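PDB 4E3X: delta-1-pyrroline-5-carboxylate dehydrogenase, mitochondrial from Mus musculus, which catalyses the NAD-dependent oxidation of glutamate semialdehyde to L-glutamate, the second and last step of proline degradation in mitochondria. Local coordinates for residues B[138-141]-B[142-146]; B[159-162]-B[163-167]; B[166-169]-B[170-174]; B[210-213]-B[214-217]; B[512-515]-B[516-519]. All blocks are in the same frame, centred on the assembly; numbering follows the deposited sequence.

In the fold
All five contacts gather round helix 155-180, and the chain meets them in numerical order. Interaction 1 opens the preceding helix 140-151 and touches interaction 2 through the salt bridge of Arg-140 with Glu-159, their centres about 10 Å apart. Interactions 2 and 3 are successive turns of helix 155-180 and share Leu-166 and Ile-167. Interaction 4 starts helix 213-225, where Asp-161 takes up the first amides; its centre is about 9 Å from that of interaction 2. Interaction 5, in the loop between strands 503-506 and 523-524, rests on the same long helix through Val-515. Interactions 4 and 5, with centres about 15 Å apart, do not touch but hold one bound proline between them, so the helix lies behind two parts of its pocket, probably the substrate site.

Interaction 1 (B[138-141]-B[142-146]); sequences PRRA and EVLAK
Arg-139 and Glu-142 open a salt-bridge network with Lys-146 at the start of helix 140-151, an example of charges spaced three and four residues apart along one helical side. The ionic part begins with Arg-139 NE, which gives its hydrogen to Glu-142 OE1 at 2.9 Å, on the syn side of the carboxylate. Guanidinium and carboxylate lie nearly coplanar, 11° apart, because the arginine chain folds back at chi2 (-68°) and chi3 (-94°) while the glutamate runs out extended. The other oxygen, Glu-142 OE2, is met on its anti side by Lys-146 NZ at 2.7 Å, and a water joins it to Arg-139 NH1. Arg-139 NH2 has a further acid, Glu-251 of helix 239-251, so the network ties the two helices together.

Backbone bonds form the second group. Val-143 N, Leu-144 N and Ala-145 N bond to the carbonyls of Arg-139, Arg-140 and Ala-141, the regular i to i+4 pattern. Before that pattern is established, a water accepts from Glu-142 N and donates to Pro-138 O, bridging the first turn.

Apolar packing is slight by comparison. Arg-140 and Leu-144 run side by side toward helix 155-180, where the arginine reaches Glu-159; between the two side chains, Arg-140 CG lies 4.1 Å from Leu-144 CD1.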
loop_
_atom_site.group_PDB
_atom_site.type_symbol
_atom_site.label_atom_id
_atom_site.label_comp_id
_atom_site.label_asym_id
_atom_site.label_seq_id
_atom_site.Cartn_x
_atom_site.Cartn_y
_atom_site.Cartn_z
ATOM N N PRO B 138 -26.339 19.731 14.799
ATOM C CA PRO B 138 -26.260 21.167 15.073
ATOM C C PRO B 138 -25.327 21.947 14.155
ATOM O O PRO B 138 -25.523 23.152 14.013
ATOM C CB PRO B 138 -25.761 21.219 16.523
ATOM C CG PRO B 138 -25.058 19.903 16.736
ATOM C CD PRO B 138 -25.875 18.919 15.939
ATOM N N ARG B 139 -24.348 21.287 13.547
ATOM C CA ARG B 139 -23.371 21.991 12.714
ATOM C C ARG B 139 -23.614 21.812 11.220
ATOM O O ARG B 139 -22.840 22.316 10.405
ATOM C CB ARG B 139 -21.935 21.578 13.077
ATOM C CG ARG B 139 -21.595 21.771 14.548
ATOM C CD ARG B 139 -21.542 23.247 14.939
ATOM N NE ARG B 139 -20.189 23.798 14.869
ATOM C CZ ARG B 139 -19.299 23.712 15.855
ATOM N NH1 ARG B 139 -18.091 24.241 15.710
ATOM N NH2 ARG B 139 -19.610 23.090 16.987
ATOM N N ARG B 140 -24.679 21.102 10.862
ATOM C CA ARG B 140 -24.937 20.813 9.451
ATOM C C ARG B 140 -25.102 22.090 8.638
ATOM O O ARG B 140 -24.483 22.254 7.589
ATOM C CB ARG B 140 -26.179 19.926 9.278
ATOM C CG ARG B 140 -26.169 19.141 7.960
ATOM C CD ARG B 140 -27.546 18.561 7.644
ATOM N NE ARG B 140 -27.511 17.506 6.632
ATOM C CZ ARG B 140 -27.421 16.210 6.915
ATOM N NH1 ARG B 140 -27.414 15.312 5.939
ATOM N NH2 ARG B 140 -27.330 15.812 8.182
ATOM N N ALA B 141 -25.950 22.994 9.114
ATOM C CA ALA B 141 -26.252 24.191 8.342
ATOM C C ALA B 141 -24.992 25.040 8.151
ATOM O O ALA B 141 -24.758 25.579 7.066
ATOM C CB ALA B 141 -27.380 24.994 8.999
ATOM N N GLU B 142 -24.174 25.138 9.194
ATOM C CA GLU B 142 -22.918 25.876 9.114
ATOM C C GLU B 142 -21.984 25.341 8.031
ATOM O O GLU B 142 -21.491 26.104 7.194
ATOM C CB GLU B 142 -22.201 25.835 10.466
ATOM C CG GLU B 142 -20.828 26.498 10.434
ATOM C CD GLU B 142 -19.953 26.143 11.624
ATOM O OE1 GLU B 142 -20.480 25.640 12.639
ATOM O OE2 GLU B 142 -18.729 26.379 11.542
ATOM N N VAL B 143 -21.713 24.041 8.050
ATOM C CA VAL B 143 -20.758 23.501 7.076
ATOM C C VAL B 143 -21.314 23.545 5.652
ATOM O O VAL B 143 -20.568 23.760 4.697
ATOM C CB VAL B 143 -20.206 22.098 7.450
ATOM C CG1 VAL B 143 -19.494 22.159 8.804
ATOM C CG2 VAL B 143 -21.297 21.038 7.438
ATOM N N LEU B 144 -22.622 23.348 5.515
ATOM C CA LEU B 144 -23.245 23.498 4.205
ATOM C C LEU B 144 -23.090 24.930 3.692
ATOM O O LEU B 144 -22.669 25.148 2.556
ATOM C CB LEU B 144 -24.723 23.106 4.262
ATOM C CG LEU B 144 -25.068 21.654 3.921
ATOM C CD1 LEU B 144 -24.231 20.655 4.685
ATOM C CD2 LEU B 144 -26.548 21.421 4.175
ATOM N N ALA B 145 -23.446 25.900 4.529
ATOM C CA ALA B 145 -23.432 27.297 4.120
ATOM C C ALA B 145 -22.024 27.743 3.751
ATOM O O ALA B 145 -21.831 28.476 2.772
ATOM C CB ALA B 145 -24.007 28.184 5.221
ATOM N N LYS B 146 -21.038 27.290 4.525
ATOM C CA LYS B 146 -19.661 27.688 4.274
ATOM C C LYS B 146 -19.136 27.080 2.974
ATOM O O LYS B 146 -18.327 27.690 2.285
ATOM C CB LYS B 146 -18.772 27.319 5.462
ATOM C CG LYS B 146 -19.057 28.199 6.668
ATOM C CD LYS B 146 -18.223 27.849 7.890
ATOM C CE LYS B 146 -18.489 28.847 8.998
ATOM N NZ LYS B 146 -17.729 28.531 10.241
HETATM O O HOH W 1 -25.074 25.013 12.023
HETATM O O HOH W 2 -17.036 24.914 13.137
#

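Interaction 2 (B[159-162]-B[163-167]); sequences EIDA and AAELI
Glu-159 turns its CG anti to the backbone N (chi1 163°) and then bends at chi2 (75°), a fold that brings OE1 back beside the methyl of Ala-163, 3.6 Å from its CB. Glu-165 also starts with CG anti to N but stays extended, carrying its carboxylate toward the bound proline. These acids flank a widened section of helix 155-180, in which the usual i to i+4 bonds give way to pi-type turns. Ala-164 N reaches Glu-159 O at 2.9 Å and almost straight, with an N-H...O angle of 172°. Glu-165 N bonds to Ile-160 O at a poorer angle, standing well above the carbonyl plane, and Leu-166 N closes on Asp-161 O at 3.1 Å. The bulge has a cost: Ala-162 O is buried without a polar partner, faced by the CB and CD2 atoms of Leu-166. At the next residue, Ile-167 N returns to the i to i+4 pattern with Ala-163 O.

Ala-162 and Ala-163 face helix 140-151, touching Thr-147 and Leu-144 respectively. Asp-161 spends its carboxylate on Thr-213 N and Ala-214 N, the first amides of helix 213-225, and on Lys-153. Glu-159 is paired with Arg-140.

Asp-161 OD1 stands 4.4 Å from Glu-165 OE1, a close approach of like charges. Lys-153 and the amino end of helix 213-225 probably offset much of the negative charge on Asp-161, which is likely to make its nearness to the acid beside the substrate pocket tolerable.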
loop_
_atom_site.group_PDB
_atom_site.type_symbol
_atom_site.label_atom_id
_atom_site.label_comp_id
_atom_site.label_asym_id
_atom_site.label_seq_id
_atom_site.Cartn_x
_atom_site.Cartn_y
_atom_site.Cartn_z
ATOM N N GLU B 159 -24.815 19.554 0.424
ATOM C CA GLU B 159 -25.403 18.517 1.266
ATOM C C GLU B 159 -24.753 17.153 1.077
ATOM O O GLU B 159 -24.446 16.471 2.054
ATOM C CB GLU B 159 -26.915 18.425 1.026
ATOM C CG GLU B 159 -27.569 17.144 1.520
ATOM C CD GLU B 159 -27.749 17.078 3.033
ATOM O OE1 GLU B 159 -27.286 17.989 3.755
ATOM O OE2 GLU B 159 -28.369 16.100 3.496
ATOM N N ILE B 160 -24.538 16.749 -0.169
ATOM C CA ILE B 160 -23.938 15.441 -0.409
ATOM C C ILE B 160 -22.459 15.386 -0.044
ATOM O O ILE B 160 -21.918 14.300 0.141
ATOM C CB ILE B 160 -24.149 14.931 -1.852
ATOM C CG1 ILE B 160 -23.363 15.766 -2.864
ATOM C CG2 ILE B 160 -25.635 14.875 -2.187
ATOM C CD1 ILE B 160 -23.525 15.285 -4.302
ATOM N N ASP B 161 -21.835 16.557 0.082
ATOM C CA ASP B 161 -20.404 16.685 0.334
ATOM C C ASP B 161 -20.108 16.969 1.813
ATOM O O ASP B 161 -19.671 16.080 2.552
ATOM C CB ASP B 161 -19.844 17.800 -0.571
ATOM C CG ASP B 161 -18.419 18.223 -0.215
ATOM O OD1 ASP B 161 -17.711 17.460 0.470
ATOM O OD2 ASP B 161 -18.010 19.334 -0.636
ATOM N N ALA B 162 -20.330 18.214 2.237
ATOM C CA ALA B 162 -19.930 18.660 3.575
ATOM C C ALA B 162 -20.700 17.965 4.679
ATOM O O ALA B 162 -20.211 17.834 5.801
ATOM C CB ALA B 162 -20.077 20.167 3.700
ATOM N N ALA B 163 -21.920 17.544 4.374
ATOM C CA ALA B 163 -22.662 16.737 5.321
ATOM C C ALA B 163 -22.458 15.255 5.013
ATOM O O ALA B 163 -21.619 14.613 5.625
ATOM C CB ALA B 163 -24.139 17.112 5.329
ATOM N N ALA B 164 -23.192 14.720 4.042
ATOM C CA ALA B 164 -23.267 13.271 3.879
ATOM C C ALA B 164 -21.926 12.568 3.698
ATOM O O ALA B 164 -21.619 11.653 4.447
ATOM C CB ALA B 164 -24.202 12.901 2.752
ATOM N N GLU B 165 -21.120 12.985 2.728
ATOM C CA GLU B 165 -19.876 12.267 2.479
ATOM C C GLU B 165 -18.904 12.374 3.650
ATOM O O GLU B 165 -18.280 11.388 4.025
ATOM C CB GLU B 165 -19.203 12.737 1.191
ATOM C CG GLU B 165 -18.063 11.825 0.780
ATOM C CD GLU B 165 -17.538 12.132 -0.603
ATOM O OE1 GLU B 165 -17.535 13.320 -0.987
ATOM O OE2 GLU B 165 -17.134 11.185 -1.310
ATOM N N LEU B 166 -18.774 13.571 4.216
ATOM C CA LEU B 166 -17.854 13.782 5.329
ATOM C C LEU B 166 -18.275 12.968 6.553
ATOM O O LEU B 166 -17.467 12.277 7.179
ATOM C CB LEU B 166 -17.791 15.270 5.672
ATOM C CG LEU B 166 -16.882 15.599 6.856
ATOM C CD1 LEU B 166 -15.493 15.017 6.650
ATOM C CD2 LEU B 166 -16.809 17.106 7.037
ATOM N N ILE B 167 -19.558 13.046 6.876
ATOM C CA ILE B 167 -20.117 12.260 7.963
ATOM C C ILE B 167 -19.883 10.763 7.727
ATOM O O ILE B 167 -19.454 10.037 8.634
ATOM C CB ILE B 167 -21.623 12.552 8.117
ATOM C CG1 ILE B 167 -21.842 13.960 8.687
ATOM C CG2 ILE B 167 -22.301 11.518 9.000
ATOM C CD1 ILE B 167 -23.267 14.467 8.477
#

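Interaction 3 (B[166-169]-B[170-174]); sequences LIDF and FRFNA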
loop_
_atom_site.group_PDB
_atom_site.type_symbol
_atom_site.label_atom_id
_atom_site.label_comp_id
_atom_site.label_asym_id
_atom_site.label_seq_id
_atom_site.Cartn_x
_atom_site.Cartn_y
_atom_site.Cartn_z
ATOM N N LEU B 166 -18.774 13.571 4.216
ATOM C CA LEU B 166 -17.854 13.782 5.329
ATOM C C LEU B 166 -18.275 12.968 6.553
ATOM O O LEU B 166 -17.467 12.277 7.179
ATOM C CB LEU B 166 -17.791 15.270 5.672
ATOM C CG LEU B 166 -16.882 15.599 6.856
ATOM C CD1 LEU B 166 -15.493 15.017 6.650
ATOM C CD2 LEU B 166 -16.809 17.106 7.037
ATOM N N ILE B 167 -19.558 13.046 6.876
ATOM C CA ILE B 167 -20.117 12.260 7.963
ATOM C C ILE B 167 -19.883 10.763 7.727
ATOM O O ILE B 167 -19.454 10.037 8.634
ATOM C CB ILE B 167 -21.623 12.552 8.117
ATOM C CG1 ILE B 167 -21.842 13.960 8.687
ATOM C CG2 ILE B 167 -22.301 11.518 9.000
ATOM C CD1 ILE B 167 -23.267 14.467 8.477
ATOM N N ASP B 168 -20.125 10.308 6.501
ATOM C CA ASP B 168 -19.921 8.898 6.170
ATOM C C ASP B 168 -18.449 8.478 6.280
ATOM O O ASP B 168 -18.156 7.388 6.774
ATOM C CB ASP B 168 -20.445 8.569 4.770
ATOM C CG ASP B 168 -21.975 8.565 4.681
ATOM O OD1 ASP B 168 -22.653 8.584 5.724
ATOM O OD2 ASP B 168 -22.494 8.523 3.542
ATOM N N PHE B 169 -17.520 9.310 5.810
ATOM C CA PHE B 169 -16.100 8.995 5.992
ATOM C C PHE B 169 -15.813 8.783 7.476
ATOM O O PHE B 169 -15.176 7.804 7.863
ATOM C CB PHE B 169 -15.193 10.135 5.514
ATOM C CG PHE B 169 -14.910 10.136 4.033
ATOM C CD1 PHE B 169 -14.536 8.979 3.366
ATOM C CD2 PHE B 169 -14.973 11.325 3.318
ATOM C CE1 PHE B 169 -14.255 9.010 1.996
ATOM C CE2 PHE B 169 -14.685 11.366 1.957
ATOM C CZ PHE B 169 -14.332 10.206 1.295
ATOM N N PHE B 170 -16.268 9.714 8.312
ATOM C CA PHE B 170 -15.972 9.631 9.736
ATOM C C PHE B 170 -16.584 8.379 10.369
ATOM O O PHE B 170 -15.913 7.677 11.133
ATOM C CB PHE B 170 -16.439 10.894 10.464
ATOM C CG PHE B 170 -15.559 12.094 10.246
ATOM C CD1 PHE B 170 -14.417 12.025 9.457
ATOM C CD2 PHE B 170 -15.884 13.303 10.839
ATOM C CE1 PHE B 170 -13.611 13.143 9.275
ATOM C CE2 PHE B 170 -15.081 14.419 10.663
ATOM C CZ PHE B 170 -13.946 14.341 9.874
ATOM N N ARG B 171 -17.837 8.073 10.042
ATOM C CA ARG B 171 -18.500 6.910 10.648
ATOM C C ARG B 171 -17.984 5.579 10.105
ATOM O O ARG B 171 -17.677 4.665 10.875
ATOM C CB ARG B 171 -20.022 6.973 10.515
ATOM C CG ARG B 171 -20.666 8.137 11.231
ATOM C CD ARG B 171 -22.085 7.778 11.660
ATOM N NE ARG B 171 -22.836 8.929 12.167
ATOM C CZ ARG B 171 -23.785 9.567 11.479
ATOM N NH1 ARG B 171 -24.100 9.178 10.246
ATOM N NH2 ARG B 171 -24.407 10.608 12.017
ATOM N N PHE B 172 -17.897 5.462 8.784
ATOM C CA PHE B 172 -17.437 4.217 8.178
ATOM C C PHE B 172 -15.967 3.929 8.470
ATOM O O PHE B 172 -15.615 2.788 8.769
ATOM C CB PHE B 172 -17.718 4.192 6.678
ATOM C CG PHE B 172 -19.139 3.833 6.342
ATOM C CD1 PHE B 172 -19.501 2.515 6.080
ATOM C CD2 PHE B 172 -20.123 4.808 6.312
ATOM C CE1 PHE B 172 -20.822 2.181 5.781
ATOM C CE2 PHE B 172 -21.441 4.477 6.018
ATOM C CZ PHE B 172 -21.785 3.167 5.742
ATOM N N ASN B 173 -15.099 4.934 8.398
ATOM C CA ASN B 173 -13.701 4.691 8.751
ATOM C C ASN B 173 -13.561 4.286 10.222
ATOM O O ASN B 173 -12.752 3.428 10.555
ATOM C CB ASN B 173 -12.804 5.879 8.423
ATOM C CG ASN B 173 -12.459 5.950 6.957
ATOM O OD1 ASN B 173 -12.290 4.917 6.300
ATOM N ND2 ASN B 173 -12.340 7.168 6.432
ATOM N N ALA B 174 -14.364 4.883 11.107
ATOM C CA ALA B 174 -14.373 4.447 12.503
ATOM C C ALA B 174 -14.756 2.970 12.613
ATOM O O ALA B 174 -14.108 2.207 13.331
ATOM C CB ALA B 174 -15.312 5.303 13.328
HETATM O O HOH W 3 -22.647 7.626 8.336
#
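Leu-166 and Phe-170, one turn apart on helix 155-180, lie side by side, with methyl CD1 of the leucine over one face of the ring. This CH-pi contact spans 3.9 Å from CD1 to the ring centroid. Phe-128 meets the same ring edge-to-face, and Leu-249 of helix 239-251 packs there too. A serine in place of Phe-170 would probably leave the Leu-166 methyl without its aromatic cover and open a gap toward helix 239-251.

The backbone polar groups are paired in sequence: Phe-170 N, Arg-171 N, Phe-172 N and Asn-173 N donate to the oxygens of Leu-166, Ile-167, Asp-168 and Phe-169. Asp-168 O, bonded to Phe-172 N at 2.8 Å, also sits beside the rim of the Phe-172 ring, level with it.

The charged side chains find their partners in the N-terminal segment, at Asn-34 and Glu-35. Asp-168 OD1 accepts from the backbone N of Glu-35 and from a water at 2.8 Å, while OD2 takes Asn-34 ND2. That same water accepts from Arg-171 NH1, whose ionic partner is Glu-35. With chi1 at -63° and an extended chain beyond, Arg-171 lays one face of its guanidinium against Ile-167 CG2, 3.2 Å from NH1.

Water thus mediates between Asp-168 and Arg-171, whose opposite charges are likely to favour each other without direct contact, each having its own hold on the segment around Glu-35.

Interaction 4 (B[210-213]-B[214-217]); sequences FNFT and AIGG. With PRO (proline), chain K; PRO (proline), chain J.
Phe-212 CB packs against Ile-215 CG1 at 3.7 Å across the first turn of helix 213-225, the two side chains crossing at a slant. Ile-215 CD1 comes equally near to that CB and lies obliquely to the phenyl ring. This is the compact part of the contact, and the ring continues it into the ligand pocket: with CG anti to the carbonyl carbon (chi1 -73°), it swings clear of the helix, and one of its faces receives the pyrrolidine of a bound proline. Phe-212 CE1 lies 3.6 Å from CB of that ligand. Lys-153 adds a cation-pi contact to the same ring.

The polar side of the turn is looser. Phe-212 is the N-cap residue, and its carbonyl takes Ile-215 N at 3.2 Å, with the donor standing far above the carbonyl plane. Gly-216 N is reached through a water, which donates to Phe-212 O at 2.8 Å and receives a weak bond from that amide. Thr-213 O and Gly-217 N form only a weak bond, stretched to 3.5 Å. Asp-161 makes good the helix start by taking Thr-213 N and Ala-214 N on its two oxygens.

Two residues upstream, Phe-210 meets a second proline, CD2 lying 3.6 Å from the ligand's CD. Between the two phenylalanines comes Asn-211, the probable transition-state stabiliser, its ND2 held by Gln-346 O. An asparagine just ahead of a helix, near the nucleophile Cys-348, is consistent with the oxyanion hole of aldehyde dehydrogenases.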
loop_
_atom_site.group_PDB
_atom_site.type_symbol
_atom_site.label_atom_id
_atom_site.label_comp_id
_atom_site.label_asym_id
_atom_site.label_seq_id
_atom_site.Cartn_x
_atom_site.Cartn_y
_atom_site.Cartn_z
ATOM N N PHE B 210 -9.906 21.909 -3.512
ATOM C CA PHE B 210 -10.987 22.847 -3.268
ATOM C C PHE B 210 -12.361 22.229 -3.374
ATOM O O PHE B 210 -13.329 22.753 -2.815
ATOM C CB PHE B 210 -10.921 24.028 -4.249
ATOM C CG PHE B 210 -11.395 23.705 -5.649
ATOM C CD1 PHE B 210 -12.726 23.894 -6.011
ATOM C CD2 PHE B 210 -10.511 23.240 -6.612
ATOM C CE1 PHE B 210 -13.170 23.606 -7.296
ATOM C CE2 PHE B 210 -10.946 22.956 -7.899
ATOM C CZ PHE B 210 -12.279 23.138 -8.238
ATOM N N ASN B 211 -12.464 21.151 -4.140
ATOM C CA ASN B 211 -13.767 20.818 -4.711
ATOM C C ASN B 211 -14.695 19.986 -3.852
ATOM O O ASN B 211 -15.886 19.902 -4.135
ATOM C CB ASN B 211 -13.628 20.244 -6.121
ATOM C CG ASN B 211 -12.904 18.923 -6.144
ATOM O OD1 ASN B 211 -12.096 18.619 -5.269
ATOM N ND2 ASN B 211 -13.184 18.126 -7.166
ATOM N N PHE B 212 -14.150 19.369 -2.809
ATOM C CA PHE B 212 -14.970 18.669 -1.829
ATOM C C PHE B 212 -14.481 18.946 -0.426
ATOM O O PHE B 212 -13.359 18.607 -0.076
ATOM C CB PHE B 212 -14.977 17.162 -2.079
ATOM C CG PHE B 212 -15.774 16.763 -3.278
ATOM C CD1 PHE B 212 -15.171 16.653 -4.522
ATOM C CD2 PHE B 212 -17.136 16.521 -3.173
ATOM C CE1 PHE B 212 -15.908 16.295 -5.637
ATOM C CE2 PHE B 212 -17.883 16.165 -4.289
ATOM C CZ PHE B 212 -17.264 16.048 -5.519
ATOM N N THR B 213 -15.335 19.566 0.374
ATOM C CA THR B 213 -15.045 19.756 1.789
ATOM C C THR B 213 -14.729 18.426 2.473
ATOM O O THR B 213 -13.846 18.355 3.328
ATOM C CB THR B 213 -16.234 20.457 2.458
ATOM O OG1 THR B 213 -16.350 21.758 1.884
ATOM C CG2 THR B 213 -16.067 20.582 3.971
ATOM N N ALA B 214 -15.447 17.376 2.080
ATOM C CA ALA B 214 -15.302 16.071 2.710
ATOM C C ALA B 214 -13.917 15.466 2.503
ATOM O O ALA B 214 -13.417 14.745 3.363
ATOM C CB ALA B 214 -16.375 15.112 2.196
ATOM N N ILE B 215 -13.304 15.728 1.350
ATOM C CA ILE B 215 -12.008 15.132 1.048
ATOM C C ILE B 215 -10.942 15.610 2.025
ATOM O O ILE B 215 -10.133 14.818 2.490
ATOM C CB ILE B 215 -11.595 15.371 -0.419
ATOM C CG1 ILE B 215 -12.506 14.567 -1.347
ATOM C CG2 ILE B 215 -10.150 14.949 -0.650
ATOM C CD1 ILE B 215 -12.219 14.757 -2.820
ATOM N N GLY B 216 -10.963 16.897 2.362
ATOM C CA GLY B 216 -10.034 17.425 3.345
ATOM C C GLY B 216 -10.182 16.743 4.692
ATOM O O GLY B 216 -9.198 16.356 5.331
ATOM N N GLY B 217 -11.426 16.588 5.125
ATOM C CA GLY B 217 -11.704 15.912 6.378
ATOM C C GLY B 217 -11.167 14.494 6.385
ATOM O O GLY B 217 -10.608 14.037 7.384
HETATM N N PRO K . -16.347 11.129 -4.883
HETATM C CA PRO K . -16.887 12.151 -5.782
HETATM C C PRO K . -17.772 11.559 -6.875
HETATM O O PRO K . -17.831 10.342 -7.081
HETATM C CB PRO K . -15.627 12.765 -6.388
HETATM C CG PRO K . -14.640 12.691 -5.276
HETATM C CD PRO K . -14.943 11.405 -4.528
HETATM O OXT PRO K . -18.458 12.303 -7.578
HETATM N N PRO J . -8.191 26.596 -9.293
HETATM C CA PRO J . -6.737 26.692 -9.451
HETATM C C PRO J . -6.305 26.381 -10.880
HETATM O O PRO J . -7.143 26.221 -11.772
HETATM C CB PRO J . -6.198 25.630 -8.472
HETATM C CG PRO J . -7.419 24.926 -7.901
HETATM C CD PRO J . -8.551 25.889 -8.055
HETATM O OXT PRO J . -5.112 26.300 -11.175
HETATM O O HOH W 4 -10.876 19.607 0.697
#

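Interaction 5 (B[512-515]-B[516-519]); sequences GSVV and GQQP. With PRO (proline), chain K.
Val-514 and Gln-518 are joined twice in the tight loop 512-519, by side chain and by backbone. Among the hydrogen bonds, Val-514 N donates to Gln-518 OE1 at 2.8 Å; the glutamine chain bends at chi2 (91°) to bring its amide oxygen back there. Val-514 O accepts two amides, Gln-517 N at 2.9 Å from a tilted position and Gln-518 N at 2.8 Å in the carbonyl plane. This double grip closes the turn through Val-515 and Gly-516, whose positive phi (81°) suits glycine; a CB there would clash with Val-515 O.

Bonds to the bound proline form a second group. Gly-512 N reaches the ligand's OXT at 2.9 Å, nearly straight, while Ser-513 N and Ser-513 OG both donate to its other carboxylate oxygen, O. Successive amides and a hydroxyl thus clasp the carboxylate, consistent with the role of Ser-513 in substrate binding.

Side-chain packing is carried mainly by Val-514 CG1, which runs alongside the extended Gln-517 and lies 3.7 Å from its CD. Gln-517 NE2 bonds to Asn-34 OD1, and an alanine in place of Gln-517 would probably leave Asn-34 OD1 without this donor and uncover the Val-514 methyl.

In the fold, the loop lies between strands 503-506 and 523-524. Gln-518 NE2 bonds to Asn-193 of the second subunit and Pro-519 packs on Val-546 of that subunit, while Val-515 packs against Asp-168, Phe-169 and Phe-172 of helix 155-180.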
loop_
_atom_site.group_PDB
_atom_site.type_symbol
_atom_site.label_atom_id
_atom_site.label_comp_id
_atom_site.label_asym_id
_atom_site.label_seq_id
_atom_site.Cartn_x
_atom_site.Cartn_y
_atom_site.Cartn_z
ATOM N N GLY B 512 -20.923 10.928 -8.047
ATOM C CA GLY B 512 -21.763 10.670 -6.892
ATOM C C GLY B 512 -21.520 9.364 -6.167
ATOM O O GLY B 512 -22.461 8.756 -5.659
ATOM N N SER B 513 -20.268 8.929 -6.104
ATOM C CA SER B 513 -19.954 7.753 -5.306
ATOM C C SER B 513 -20.359 7.984 -3.853
ATOM O O SER B 513 -20.275 9.098 -3.329
ATOM C CB SER B 513 -18.468 7.408 -5.385
ATOM O OG SER B 513 -17.680 8.429 -4.793
ATOM N N VAL B 514 -20.815 6.917 -3.216
ATOM C CA VAL B 514 -21.259 6.978 -1.838
ATOM C C VAL B 514 -20.381 6.074 -0.976
ATOM O O VAL B 514 -20.122 4.918 -1.318
ATOM C CB VAL B 514 -22.739 6.576 -1.735
ATOM C CG1 VAL B 514 -23.164 6.442 -0.278
ATOM C CG2 VAL B 514 -23.610 7.601 -2.456
ATOM N N VAL B 515 -19.910 6.616 0.139
ATOM C CA VAL B 515 -19.041 5.885 1.053
ATOM C C VAL B 515 -19.685 4.566 1.483
ATOM O O VAL B 515 -20.876 4.516 1.802
ATOM C CB VAL B 515 -18.703 6.753 2.278
ATOM C CG1 VAL B 515 -18.023 5.937 3.366
ATOM C CG2 VAL B 515 -17.833 7.922 1.855
ATOM N N GLY B 516 -18.902 3.491 1.457
ATOM C CA GLY B 516 -19.402 2.186 1.851
ATOM C C GLY B 516 -20.178 1.474 0.756
ATOM O O GLY B 516 -20.513 0.302 0.897
ATOM N N GLN B 517 -20.464 2.182 -0.333
ATOM C CA GLN B 517 -21.260 1.641 -1.437
ATOM C C GLN B 517 -20.434 1.584 -2.721
ATOM O O GLN B 517 -20.362 0.541 -3.380
ATOM C CB GLN B 517 -22.534 2.464 -1.635
ATOM C CG GLN B 517 -23.464 2.370 -0.433
ATOM C CD GLN B 517 -24.752 3.137 -0.607
ATOM O OE1 GLN B 517 -25.209 3.364 -1.728
ATOM N NE2 GLN B 517 -25.342 3.552 0.507
ATOM N N GLN B 518 -19.811 2.710 -3.072
ATOM C CA GLN B 518 -18.850 2.753 -4.171
ATOM C C GLN B 518 -17.542 3.387 -3.708
ATOM O O GLN B 518 -17.321 4.584 -3.916
ATOM C CB GLN B 518 -19.403 3.541 -5.364
ATOM C CG GLN B 518 -20.709 3.015 -5.908
ATOM C CD GLN B 518 -21.906 3.662 -5.263
ATOM O OE1 GLN B 518 -21.840 4.798 -4.791
ATOM N NE2 GLN B 518 -23.017 2.944 -5.245
ATOM N N PRO B 519 -16.673 2.585 -3.069
ATOM C CA PRO B 519 -15.331 3.068 -2.728
ATOM C C PRO B 519 -14.700 3.714 -3.960
ATOM O O PRO B 519 -14.834 3.189 -5.078
ATOM C CB PRO B 519 -14.602 1.785 -2.327
ATOM C CG PRO B 519 -15.701 0.940 -1.747
ATOM C CD PRO B 519 -16.873 1.184 -2.653
HETATM N N PRO K . -16.347 11.129 -4.883
HETATM C CA PRO K . -16.887 12.151 -5.782
HETATM C C PRO K . -17.772 11.559 -6.875
HETATM O O PRO K . -17.831 10.342 -7.081
HETATM C CB PRO K . -15.627 12.765 -6.388
HETATM C CG PRO K . -14.640 12.691 -5.276
HETATM C CD PRO K . -14.943 11.405 -4.528
HETATM O OXT PRO K . -18.458 12.303 -7.578
#